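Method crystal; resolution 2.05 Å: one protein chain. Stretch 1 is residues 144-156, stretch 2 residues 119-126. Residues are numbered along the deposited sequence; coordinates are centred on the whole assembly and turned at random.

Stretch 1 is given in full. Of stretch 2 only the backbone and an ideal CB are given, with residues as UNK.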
# COMPACT_ATOMS: atom_id res chain seq x y z
N TYR A 144 6.40 -10.32 16.10
CA TYR A 144 6.67 -11.54 15.36
C TYR A 144 7.30 -12.59 16.26
O TYR A 144 7.53 -13.72 15.83
CB TYR A 144 7.61 -11.27 14.18
CG TYR A 144 9.01 -10.89 14.63
CD1 TYR A 144 9.98 -11.86 14.85
CD2 TYR A 144 9.34 -9.57 14.90
CE1 TYR A 144 11.24 -11.51 15.28
CE2 TYR A 144 10.59 -9.21 15.34
CZ TYR A 144 11.54 -10.18 15.52
OH TYR A 144 12.79 -9.80 15.97
N SER A 145 7.66 -12.20 17.49
CA SER A 145 8.36 -13.08 18.42
C SER A 145 7.49 -14.29 18.74
O SER A 145 7.97 -15.43 18.74
CB SER A 145 8.72 -12.33 19.71
OG SER A 145 9.50 -11.16 19.46
N LYS A 146 6.21 -14.05 19.00
CA LYS A 146 5.27 -15.13 19.28
C LYS A 146 5.06 -16.04 18.07
O LYS A 146 5.23 -17.25 18.20
CB LYS A 146 3.95 -14.59 19.82
CG LYS A 146 2.77 -15.57 19.87
CD LYS A 146 1.67 -14.98 20.76
CE LYS A 146 0.56 -15.93 21.03
NZ LYS A 146 -0.19 -16.14 19.86
N PRO A 147 4.72 -15.45 16.90
CA PRO A 147 4.67 -16.25 15.68
C PRO A 147 5.95 -17.05 15.42
O PRO A 147 5.85 -18.20 15.03
CB PRO A 147 4.45 -15.22 14.59
CG PRO A 147 3.71 -14.11 15.26
CD PRO A 147 4.10 -14.12 16.69
N ALA A 148 7.12 -16.48 15.69
CA ALA A 148 8.37 -17.23 15.50
C ALA A 148 8.42 -18.45 16.43
O ALA A 148 8.74 -19.55 15.98
CB ALA A 148 9.59 -16.33 15.72
N ALA A 149 8.12 -18.25 17.70
CA ALA A 149 8.11 -19.34 18.67
C ALA A 149 7.10 -20.42 18.26
O ALA A 149 7.33 -21.59 18.51
CB ALA A 149 7.77 -18.83 20.06
N GLU A 150 6.01 -20.04 17.62
CA GLU A 150 5.00 -21.02 17.28
C GLU A 150 5.34 -21.80 16.04
O GLU A 150 4.70 -22.78 15.75
CB GLU A 150 3.63 -20.36 17.10
CG GLU A 150 3.06 -19.82 18.40
CD GLU A 150 1.88 -18.89 18.19
OE1 GLU A 150 1.66 -18.39 17.04
OE2 GLU A 150 1.19 -18.64 19.18
N SER A 151 6.32 -21.32 15.27
CA SER A 151 6.72 -21.98 14.05
C SER A 151 8.11 -22.60 14.01
O SER A 151 8.35 -23.45 13.18
CB SER A 151 6.60 -21.00 12.88
OG SER A 151 5.26 -20.94 12.46
N ALA A 152 9.04 -22.17 14.86
CA ALA A 152 10.44 -22.58 14.73
C ALA A 152 10.63 -24.04 15.09
O ALA A 152 9.98 -24.56 15.99
CB ALA A 152 11.34 -21.73 15.59
N HIS A 153 11.58 -24.65 14.40
CA HIS A 153 11.99 -26.04 14.60
C HIS A 153 12.44 -26.26 16.05
O HIS A 153 12.15 -27.30 16.66
CB HIS A 153 13.14 -26.31 13.64
CG HIS A 153 13.23 -27.71 13.14
ND1 HIS A 153 12.26 -28.28 12.34
CD2 HIS A 153 14.20 -28.65 13.28
CE1 HIS A 153 12.61 -29.52 12.03
NE2 HIS A 153 13.78 -29.77 12.59
N LEU A 154 13.16 -25.28 16.58
CA LEU A 154 13.71 -25.32 17.95
C LEU A 154 13.36 -24.02 18.66
O LEU A 154 13.53 -22.93 18.09
CB LEU A 154 15.24 -25.49 17.92
CG LEU A 154 16.02 -25.57 19.25
CD1 LEU A 154 15.85 -26.91 19.97
CD2 LEU A 154 17.51 -25.33 19.01
N VAL A 155 12.85 -24.14 19.87
CA VAL A 155 12.40 -23.02 20.64
C VAL A 155 13.11 -23.03 21.98
O VAL A 155 13.05 -24.02 22.74
CB VAL A 155 10.86 -23.03 20.84
CG1 VAL A 155 10.41 -21.80 21.63
CG2 VAL A 155 10.14 -23.09 19.49
N ILE A 156 13.81 -21.93 22.24
CA ILE A 156 14.44 -21.66 23.54
C ILE A 156 13.64 -20.54 24.20
O ILE A 156 13.50 -19.45 23.63
CB ILE A 156 15.90 -21.20 23.40
CG1 ILE A 156 16.71 -22.25 22.66
CG2 ILE A 156 16.49 -20.88 24.77
CD1 ILE A 156 18.02 -21.71 22.10
N UNK A 119 12.09 -18.54 6.72
CA UNK A 119 12.26 -19.72 7.52
C UNK A 119 13.08 -19.39 8.76
O UNK A 119 14.15 -18.78 8.68
CB UNK A 119 12.92 -20.83 6.70
N UNK A 120 12.58 -19.83 9.91
CA UNK A 120 13.26 -19.62 11.17
C UNK A 120 13.57 -20.99 11.78
O UNK A 120 12.67 -21.76 12.10
CB UNK A 120 12.42 -18.76 12.12
N UNK A 121 14.85 -21.28 11.96
CA UNK A 121 15.22 -22.55 12.50
C UNK A 121 15.11 -22.56 14.02
O UNK A 121 14.80 -23.59 14.62
CB UNK A 121 16.64 -22.91 12.06
N UNK A 122 15.42 -21.42 14.65
CA UNK A 122 15.49 -21.30 16.09
C UNK A 122 14.83 -19.99 16.53
O UNK A 122 15.08 -18.94 15.93
CB UNK A 122 16.94 -21.37 16.57
N UNK A 123 13.96 -20.07 17.54
CA UNK A 123 13.36 -18.89 18.15
C UNK A 123 13.88 -18.85 19.58
O UNK A 123 13.71 -19.81 20.34
CB UNK A 123 11.83 -18.92 18.10
N UNK A 124 14.54 -17.75 19.93
CA UNK A 124 14.92 -17.53 21.32
C UNK A 124 14.01 -16.41 21.81
O UNK A 124 14.19 -15.25 21.43
CB UNK A 124 16.40 -17.18 21.47
N UNK A 125 13.03 -16.78 22.64
CA UNK A 125 12.09 -15.80 23.13
C UNK A 125 12.18 -15.63 24.65
O UNK A 125 12.27 -16.60 25.39
CB UNK A 125 10.67 -16.20 22.73
N UNK A 126 12.15 -14.37 25.09
CA UNK A 126 12.03 -14.06 26.49
C UNK A 126 10.56 -14.11 26.96
O UNK A 126 9.67 -13.60 26.29
CB UNK A 126 12.63 -12.68 26.76

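Stretch 1 is a helix, a short turn and a strand; the strand runs parallel to that of stretch 2, and the helix packs across one face of the pair.

Position 119 has nothing of stretch 1 close to its CB; this contact hardly restricts the choice. The residue is H119, whose NE2 donates a hydrogen bond to OD1 of the residue at 121 (2.7 Å).

Position 120 points its CA-to-CB bond toward stretch 1, with the ideal CB 4.7 Å from A152 CB and 5.2 Å from A148 CB. Two methyl groups with space before them invite a medium or large apolar side chain. I120 fills this space with both branches: CG2 lies 3.8 Å from A152 CB, and CD1 reaches A148 CB at 3.9 Å.

At position 121 CA-to-CB points away, and phi/psi of -82/-34 departs from strand geometry. Many residues, polar ones included, would suit. D121 takes the bond from H119, and its backbone O accepts another from L154 N (3.1 Å).

Position 122 pairs with L154, its CB on the sheet face shared with L154 and I156. Extended angles and apolar neighbours favour a beta-branched or other aliphatic residue. V122 sets CG2 4.0 Å from L154 CD2 and CG1 4.2 Å from I156 CD1.

Position 123 is the tightest. Its ideal CB faces the helix, 3.8 Å from each of A149 CA, A148 O and A152 CB. Atoms beyond CB would have little room, so a small residue fits best: alanine, glycine or perhaps serine. A123 supplies just a methyl, its CB 3.8 Å from A152 CB and 4.2 Å from A148 CB. Its backbone turns to the strand of stretch 1: A123 N donates to L154 O (2.9 Å) and A123 O accepts from I156 N (2.8 Å), the two residues flanking V155.

Position 124 returns to the face of L154 and I156, where valine, leucine or isoleucine would serve. I124 brings CG1 to 3.9 Å from I156 CD1.

Position 125 turns back toward the helix, but with more room than 123: the ideal CB is 4.7 Å from A149 CB and 4.9 Å from S145 O. A branched aliphatic of moderate size suits the gap. V125 places CG2 4.1 Å from A149 CB and CG1 3.6 Å from S145 O, while its N donates to I156 O (2.9 Å).

Position 126 points away, leaving the choice open. Q126 makes its side-chain hydrogen bonds elsewhere in the structure.

Stretch 2, residues 119-126: HIDVAIVQ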
# COMPACT_ATOMS: atom_id res chain seq x y z
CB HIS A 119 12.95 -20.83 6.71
CG HIS A 119 13.28 -22.05 7.50
ND1 HIS A 119 12.38 -23.08 7.68
CD2 HIS A 119 14.40 -22.41 8.18
CE1 HIS A 119 12.93 -24.02 8.44
NE2 HIS A 119 14.16 -23.64 8.75
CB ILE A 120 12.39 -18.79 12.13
CG1 ILE A 120 12.39 -17.34 11.67
CG2 ILE A 120 12.89 -18.93 13.56
CD1 ILE A 120 11.23 -16.59 12.18
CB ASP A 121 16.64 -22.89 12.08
CG ASP A 121 16.80 -23.01 10.56
OD1 ASP A 121 16.51 -24.08 10.01
OD2 ASP A 121 17.21 -22.02 9.93
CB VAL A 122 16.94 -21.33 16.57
CG1 VAL A 122 17.02 -21.21 18.09
CG2 VAL A 122 17.59 -22.62 16.13
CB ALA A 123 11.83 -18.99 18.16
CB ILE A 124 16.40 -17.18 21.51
CG1 ILE A 124 17.30 -18.13 20.74
CG2 ILE A 124 16.78 -17.31 22.97
CD1 ILE A 124 18.80 -17.84 20.93
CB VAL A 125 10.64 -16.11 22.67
CG1 VAL A 125 10.56 -15.92 21.15
CG2 VAL A 125 10.16 -17.51 23.11
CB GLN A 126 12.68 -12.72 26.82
CG GLN A 126 12.77 -12.51 28.30
CD GLN A 126 13.25 -11.16 28.72
OE1 GLN A 126 13.20 -10.85 29.91
NE2 GLN A 126 13.73 -10.34 27.78
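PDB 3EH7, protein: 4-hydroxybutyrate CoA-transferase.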